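PDB 2NVM: FdxN element excision controlling factor XisI from Anabaena variabilis ATCC 29413, which probably acts together with XisF and XisH in controlling the site-specific excision of the fdxN element among cyanobacterial nitrogen-fixation genes. Local coordinates for residues 58-63 with 69-74; 17-22 with 91-96. One frame throughout, in Å; residues are numbered along the deposited sequence. Where two conformers were deposited one is given.

Contact 1: residues 58-63 with 69-74; sequences WLCCGW and VQHIIL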
loop_
_atom_site.group_PDB
_atom_site.type_symbol
_atom_site.label_atom_id
_atom_site.label_comp_id
_atom_site.label_asym_id
_atom_site.label_seq_id
_atom_site.Cartn_x
_atom_site.Cartn_y
_atom_site.Cartn_z
ATOM N N TRP B 58 -0.630 -3.789 -4.152
ATOM C CA TRP B 58 -0.916 -5.184 -3.990
ATOM C C TRP B 58 0.222 -5.740 -3.144
ATOM O O TRP B 58 1.400 -5.645 -3.530
ATOM C CB TRP B 58 -1.032 -5.855 -5.381
ATOM C CG TRP B 58 -1.009 -7.348 -5.424
ATOM C CD1 TRP B 58 -1.387 -8.207 -4.429
ATOM C CD2 TRP B 58 -0.735 -8.168 -6.572
ATOM N NE1 TRP B 58 -1.285 -9.498 -4.860
ATOM C CE2 TRP B 58 -0.890 -9.519 -6.165
ATOM C CE3 TRP B 58 -0.339 -7.898 -7.896
ATOM C CZ2 TRP B 58 -0.665 -10.612 -7.030
ATOM C CZ3 TRP B 58 -0.111 -8.995 -8.780
ATOM C CH2 TRP B 58 -0.273 -10.337 -8.331
ATOM N N LEU B 59 -0.149 -6.298 -1.987
ATOM C CA LEU B 59 0.786 -6.937 -1.076
ATOM C C LEU B 59 0.255 -8.264 -0.593
ATOM O O LEU B 59 -0.915 -8.567 -0.792
ATOM C CB LEU B 59 1.077 -6.012 0.117
ATOM C CG LEU B 59 -0.015 -5.519 1.082
ATOM C CD1 LEU B 59 -0.692 -6.603 1.872
ATOM C CD2 LEU B 59 0.644 -4.552 2.069
ATOM N N CYS B 60 1.136 -9.051 0.010
ATOM C CA CYS B 60 0.762 -10.291 0.698
ATOM C C CYS B 60 1.199 -10.128 2.165
ATOM O O CYS B 60 2.225 -9.510 2.460
ATOM C CB CYS B 60 1.318 -11.546 0.040
ATOM S SG CYS B 60 3.028 -11.681 0.056
ATOM N N CYS B 61 0.383 -10.639 3.069
ATOM C CA CYS B 61 0.636 -10.530 4.490
ATOM C C CYS B 61 0.051 -11.711 5.261
ATOM O O CYS B 61 -1.054 -12.177 4.954
ATOM C CB CYS B 61 0.067 -9.196 4.990
ATOM S SG CYS B 61 0.298 -8.817 6.717
ATOM N N GLY B 62 0.820 -12.181 6.239
ATOM C CA GLY B 62 0.448 -13.285 7.120
ATOM C C GLY B 62 1.650 -13.950 7.764
ATOM O O GLY B 62 2.721 -13.329 7.888
ATOM N N TRP B 63 1.460 -15.206 8.168
ATOM C CA TRP B 63 2.489 -16.009 8.833
ATOM C C TRP B 63 2.760 -17.313 8.101
ATOM O O TRP B 63 1.815 -18.002 7.739
ATOM C CB TRP B 63 2.030 -16.357 10.233
ATOM C CG TRP B 63 1.827 -15.184 11.049
ATOM C CD1 TRP B 63 0.674 -14.493 11.200
ATOM C CD2 TRP B 63 2.818 -14.511 11.816
ATOM N NE1 TRP B 63 0.871 -13.428 12.033
ATOM C CE2 TRP B 63 2.183 -13.404 12.428
ATOM C CE3 TRP B 63 4.187 -14.734 12.056
ATOM C CZ2 TRP B 63 2.870 -12.521 13.297
ATOM C CZ3 TRP B 63 4.875 -13.865 12.927
ATOM C CH2 TRP B 63 4.216 -12.759 13.517
ATOM N N VAL B 69 5.372 -12.638 7.236
ATOM C CA VAL B 69 5.437 -12.257 5.815
ATOM C C VAL B 69 4.665 -10.940 5.655
ATOM O O VAL B 69 3.540 -10.827 6.130
ATOM C CB VAL B 69 4.792 -13.327 4.894
ATOM C CG1 VAL B 69 4.933 -12.929 3.405
ATOM C CG2 VAL B 69 5.402 -14.734 5.147
ATOM N N GLN B 70 5.298 -9.939 5.049
ATOM C CA GLN B 70 4.667 -8.632 4.787
ATOM C C GLN B 70 5.463 -8.072 3.614
ATOM O O GLN B 70 6.465 -7.396 3.801
ATOM C CB GLN B 70 4.696 -7.745 6.029
ATOM C CG GLN B 70 3.780 -6.554 5.921
ATOM C CD GLN B 70 3.754 -5.741 7.217
ATOM O OE1 GLN B 70 2.864 -5.927 8.050
ATOM N NE2 GLN B 70 4.776 -4.910 7.423
ATOM N N HIS B 71 4.989 -8.394 2.407
ATOM C CA HIS B 71 5.697 -8.148 1.161
ATOM C C HIS B 71 4.869 -7.437 0.072
ATOM O O HIS B 71 3.787 -7.884 -0.283
ATOM C CB HIS B 71 6.187 -9.568 0.727
ATOM C CG HIS B 71 6.765 -9.651 -0.644
ATOM N ND1 HIS B 71 7.927 -9.003 -1.006
ATOM C CD2 HIS B 71 6.372 -10.356 -1.728
ATOM C CE1 HIS B 71 8.200 -9.273 -2.271
ATOM N NE2 HIS B 71 7.270 -10.088 -2.734
ATOM N N ILE B 72 5.410 -6.345 -0.453
ATOM C CA ILE B 72 4.806 -5.576 -1.570
ATOM C C ILE B 72 5.102 -6.345 -2.857
ATOM O O ILE B 72 6.267 -6.682 -3.101
ATOM C CB ILE B 72 5.350 -4.130 -1.617
ATOM C CG1 ILE B 72 4.936 -3.402 -0.316
ATOM C CG2 ILE B 72 4.861 -3.372 -2.910
ATOM C CD1 ILE B 72 5.460 -1.985 -0.189
ATOM N N ILE B 73 4.038 -6.647 -3.628
ATOM C CA ILE B 73 4.105 -7.380 -4.901
ATOM C C ILE B 73 4.128 -6.397 -6.071
ATOM O O ILE B 73 4.960 -6.506 -6.969
ATOM C CB ILE B 73 2.851 -8.312 -5.133
ATOM C CG1 ILE B 73 2.657 -9.327 -3.999
ATOM C CG2 ILE B 73 2.940 -9.052 -6.478
ATOM C CD1 ILE B 73 3.779 -10.291 -3.838
ATOM N N LEU B 74 3.174 -5.461 -6.065
ATOM C CA LEU B 74 3.014 -4.464 -7.117
ATOM C C LEU B 74 2.556 -3.162 -6.492
ATOM O O LEU B 74 1.595 -3.161 -5.709
ATOM C CB LEU B 74 1.997 -4.997 -8.139
ATOM C CG LEU B 74 1.747 -4.372 -9.519
ATOM C CD1 LEU B 74 3.018 -4.178 -10.299
ATOM C CD2 LEU B 74 0.800 -5.283 -10.312
#
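The indole of W58 is covered on one face by I73, whose methyl CG2 stands almost straight above the six-membered ring, 3.6 Å from its centroid, a CH-pi contact. The fit is that of one of the two conformers modelled for I73. L74 meets the same ring from another direction, its CB 3.7 Å from CE3 of W58 and its CD2 at the ring edge. That both residues serve one tryptophan follows from a classic beta bulge in this antiparallel hairpin: I73 and L74 together face W58, and the carbonyl O of W58 accepts N-H from each, at 2.8 Å from I73 N and 3.1 Å from L74 N. The first donor lies in the carbonyl plane, the second is tilted 16° out of it. W58 points to the face of the sheet covered by helix 4-23, where Y20 packs edge-to-face with it; with CG anti to the backbone N (chi1 166°) the indole lies beside its own carbonyl carbon, over I73. Replacing W58 by an alanine would probably open a gap between this helix and the sheet, leaving CG2 of I73 without the ring it sits on. L59, C61, Q70 and I72 occupy the opposite side of the sheet, where the second subunit packs: NE2 of Q70 is hydrogen-bonded to OE1 of E87 of the second subunit. Past the bulge the register is regular, with paired backbone bonds between C60 and H71 and between G62 and V69, until the chain turns a corner at G62. On the W58 side, SG of C60 lies between its own backbone N and carbonyl carbon (chi1 65°), where it meets CG1 of V69 at 4.0 Å and approaches the H71 ring at its edge, 5.0 Å from the centroid.

Contact 2: residues 17-22 with 91-96; sequences KKYYDL and NLAIVD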
loop_
_atom_site.group_PDB
_atom_site.type_symbol
_atom_site.label_atom_id
_atom_site.label_comp_id
_atom_site.label_asym_id
_atom_site.label_seq_id
_atom_site.Cartn_x
_atom_site.Cartn_y
_atom_site.Cartn_z
ATOM N N LYS B 17 -5.728 -4.960 -11.013
ATOM C CA LYS B 17 -6.764 -5.987 -10.799
ATOM C C LYS B 17 -6.577 -7.215 -11.690
ATOM O O LYS B 17 -6.857 -8.324 -11.231
ATOM C CB LYS B 17 -8.185 -5.427 -10.983
ATOM C CG LYS B 17 -8.597 -4.431 -9.905
ATOM C CD LYS B 17 -9.980 -3.836 -10.191
ATOM C CE LYS B 17 -10.372 -2.781 -9.149
ATOM N NZ LYS B 17 -11.737 -2.241 -9.407
ATOM N N LYS B 18 -6.113 -7.017 -12.936
ATOM C CA LYS B 18 -5.860 -8.116 -13.895
ATOM C C LYS B 18 -4.823 -9.080 -13.337
ATOM O O LYS B 18 -5.122 -10.257 -13.186
ATOM C CB LYS B 18 -5.435 -7.591 -15.294
ATOM C CG LYS B 18 -5.071 -8.656 -16.341
ATOM C CD LYS B 18 -4.914 -8.047 -17.736
ATOM C CE LYS B 18 -4.597 -9.130 -18.790
ATOM N NZ LYS B 18 -4.742 -8.673 -20.213
ATOM N N TYR B 19 -3.634 -8.565 -13.015
ATOM C CA TYR B 19 -2.547 -9.385 -12.433
ATOM C C TYR B 19 -2.845 -9.928 -11.036
ATOM O O TYR B 19 -2.327 -10.997 -10.696
ATOM C CB TYR B 19 -1.186 -8.670 -12.481
ATOM C CG TYR B 19 -0.671 -8.537 -13.888
ATOM C CD1 TYR B 19 -0.056 -9.630 -14.534
ATOM C CD2 TYR B 19 -0.821 -7.343 -14.602
ATOM C CE1 TYR B 19 0.417 -9.524 -15.866
ATOM C CE2 TYR B 19 -0.358 -7.221 -15.924
ATOM C CZ TYR B 19 0.265 -8.310 -16.551
ATOM O OH TYR B 19 0.716 -8.180 -17.846
ATOM N N TYR B 20 -3.657 -9.202 -10.253
ATOM C CA TYR B 20 -4.110 -9.646 -8.919
ATOM C C TYR B 20 -4.989 -10.895 -9.084
ATOM O O TYR B 20 -4.699 -11.925 -8.474
ATOM C CB TYR B 20 -4.885 -8.535 -8.179
ATOM C CG TYR B 20 -5.354 -8.905 -6.781
ATOM C CD1 TYR B 20 -4.504 -8.742 -5.688
ATOM C CD2 TYR B 20 -6.648 -9.414 -6.546
ATOM C CE1 TYR B 20 -4.913 -9.080 -4.368
ATOM C CE2 TYR B 20 -7.075 -9.762 -5.239
ATOM C CZ TYR B 20 -6.200 -9.589 -4.154
ATOM O OH TYR B 20 -6.606 -9.913 -2.878
ATOM N N ASP B 21 -6.030 -10.791 -9.923
ATOM C CA ASP B 21 -6.956 -11.919 -10.225
ATOM C C ASP B 21 -6.233 -13.113 -10.854
ATOM O O ASP B 21 -6.504 -14.263 -10.501
ATOM C CB ASP B 21 -8.118 -11.490 -11.150
ATOM C CG ASP B 21 -9.107 -10.515 -10.485
ATOM O OD1 ASP B 21 -8.908 -10.069 -9.323
ATOM O OD2 ASP B 21 -10.111 -10.188 -11.157
ATOM N N LEU B 22 -5.316 -12.813 -11.772
ATOM C CA LEU B 22 -4.488 -13.813 -12.471
ATOM C C LEU B 22 -3.598 -14.651 -11.529
ATOM O O LEU B 22 -3.348 -15.822 -11.819
ATOM C CB LEU B 22 -3.619 -13.110 -13.534
ATOM C CG LEU B 22 -2.766 -13.891 -14.526
ATOM C CD1 LEU B 22 -3.637 -14.789 -15.380
ATOM C CD2 LEU B 22 -1.998 -12.909 -15.402
ATOM N N ASN B 91 7.967 -8.638 -14.453
ATOM C CA ASN B 91 9.156 -8.505 -15.319
ATOM C C ASN B 91 8.828 -7.544 -16.496
ATOM O O ASN B 91 9.151 -7.805 -17.665
ATOM C CB ASN B 91 9.673 -9.893 -15.775
ATOM C CG ASN B 91 11.131 -9.873 -16.286
ATOM O OD1 ASN B 91 11.972 -9.106 -15.810
ATOM N ND2 ASN B 91 11.434 -10.762 -17.231
ATOM N N LEU B 92 8.163 -6.431 -16.139
ATOM C CA LEU B 92 7.710 -5.369 -17.046
ATOM C C LEU B 92 6.562 -5.720 -18.008
ATOM O O LEU B 92 6.285 -4.946 -18.915
ATOM C CB LEU B 92 8.907 -4.658 -17.748
ATOM C CG LEU B 92 9.895 -3.941 -16.810
ATOM C CD1 LEU B 92 11.016 -3.346 -17.645
ATOM C CD2 LEU B 92 9.220 -2.853 -15.945
ATOM N N ALA B 93 5.846 -6.834 -17.773
ATOM C CA ALA B 93 4.656 -7.198 -18.584
ATOM C C ALA B 93 3.567 -6.108 -18.477
ATOM O O ALA B 93 2.869 -5.861 -19.451
ATOM C CB ALA B 93 4.085 -8.564 -18.187
ATOM N N ILE B 94 3.467 -5.451 -17.311
ATOM C CA ILE B 94 2.512 -4.345 -17.088
ATOM C C ILE B 94 2.806 -3.092 -17.942
ATOM O O ILE B 94 1.887 -2.331 -18.207
ATOM C CB ILE B 94 2.364 -3.930 -15.572
ATOM C CG1 ILE B 94 3.632 -3.292 -14.986
ATOM C CG2 ILE B 94 1.916 -5.132 -14.703
ATOM C CD1 ILE B 94 3.402 -2.822 -13.539
ATOM N N VAL B 95 4.074 -2.864 -18.314
ATOM C CA VAL B 95 4.461 -1.732 -19.183
ATOM C C VAL B 95 3.845 -1.883 -20.578
ATOM O O VAL B 95 3.362 -0.898 -21.128
ATOM C CB VAL B 95 6.001 -1.522 -19.261
ATOM C CG1 VAL B 95 6.398 -0.611 -20.422
ATOM C CG2 VAL B 95 6.516 -0.984 -17.937
ATOM N N ASP B 96 3.866 -3.109 -21.117
ATOM C CA ASP B 96 3.255 -3.430 -22.409
ATOM C C ASP B 96 1.767 -3.079 -22.402
ATOM O O ASP B 96 1.273 -2.483 -23.356
ATOM C CB ASP B 96 3.432 -4.918 -22.774
ATOM C CG ASP B 96 4.884 -5.285 -23.086
ATOM O OD1 ASP B 96 5.517 -4.595 -23.919
ATOM O OD2 ASP B 96 5.371 -6.297 -22.527
#
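Y19 carries this contact from the helix side, its ring meeting CG2 of I94 obliquely and its hydroxyl reaching CB of A93. The backbones stay apart, with CA of Y19 8.5 Å from CA of I94, and the tyrosine spans the distance between helix 4-23 and the start of helix 93-100. Its CG is anti to the carbonyl carbon and beside the backbone N (chi1 -69°), a torsion that swings the ring toward helix 93-100, where its CD2-CE2 side meets I94. There the methyl CG2 of I94 is tightly packed, 3.3 Å from CE2 of Y19 and 3.5 Å from CD2 of the same ring. I94 divides its two branches between different neighbours: chi1 of 67° places CG1 between the backbone N and the carbonyl carbon, and with the chain extended beyond it CD1 leads away from Y19, while CG2 stays beside the backbone N and takes the tyrosine. One residue earlier, the CB of A93 points at helix 4-23 and lies 3.4 Å from OH of Y19, with CZ of the same tyrosine farther off at 4.2 Å. The contact is therefore small and essentially apolar, one methyl beside the CD2-CE2 bond of the ring and the other at its hydroxyl. A charged link runs nearby, since NZ of K18 forms a salt bridge with E97, farther along helix 93-100. At the beginning of that helix, I94 N is hydrogen-bonded to OG1 of T90, a residue that also touches the side chain of Y19. Plain packing thus joins the C-terminal part of helix 4-23 to the first turn of helix 93-100, while the side chain of I94 also packs on L74 and L76 of strand 67-79 and I85 of strand 82-87, placing helix 93-100 against the sheet.

From the N terminus, helix 4-23 supplies the first half of contact 2, but its partner arrives only after the chain has passed through strands 44-50, 55-61, 67-79 and 82-87. Within that long excursion contact 1 closes a far shorter loop, bringing 69-74 back onto 58-63 after five residues; the two closures nest and do not cross. Contact 1 joins neighbouring strands, whereas contact 2 ties the two helices together beside the same sheet. Their centres lie about 16 Å apart, yet they touch: CH2 of W58 packs 3.2 Å from O of Y19, and CD1 of L74 meets CD1 of I94 at 3.5 Å.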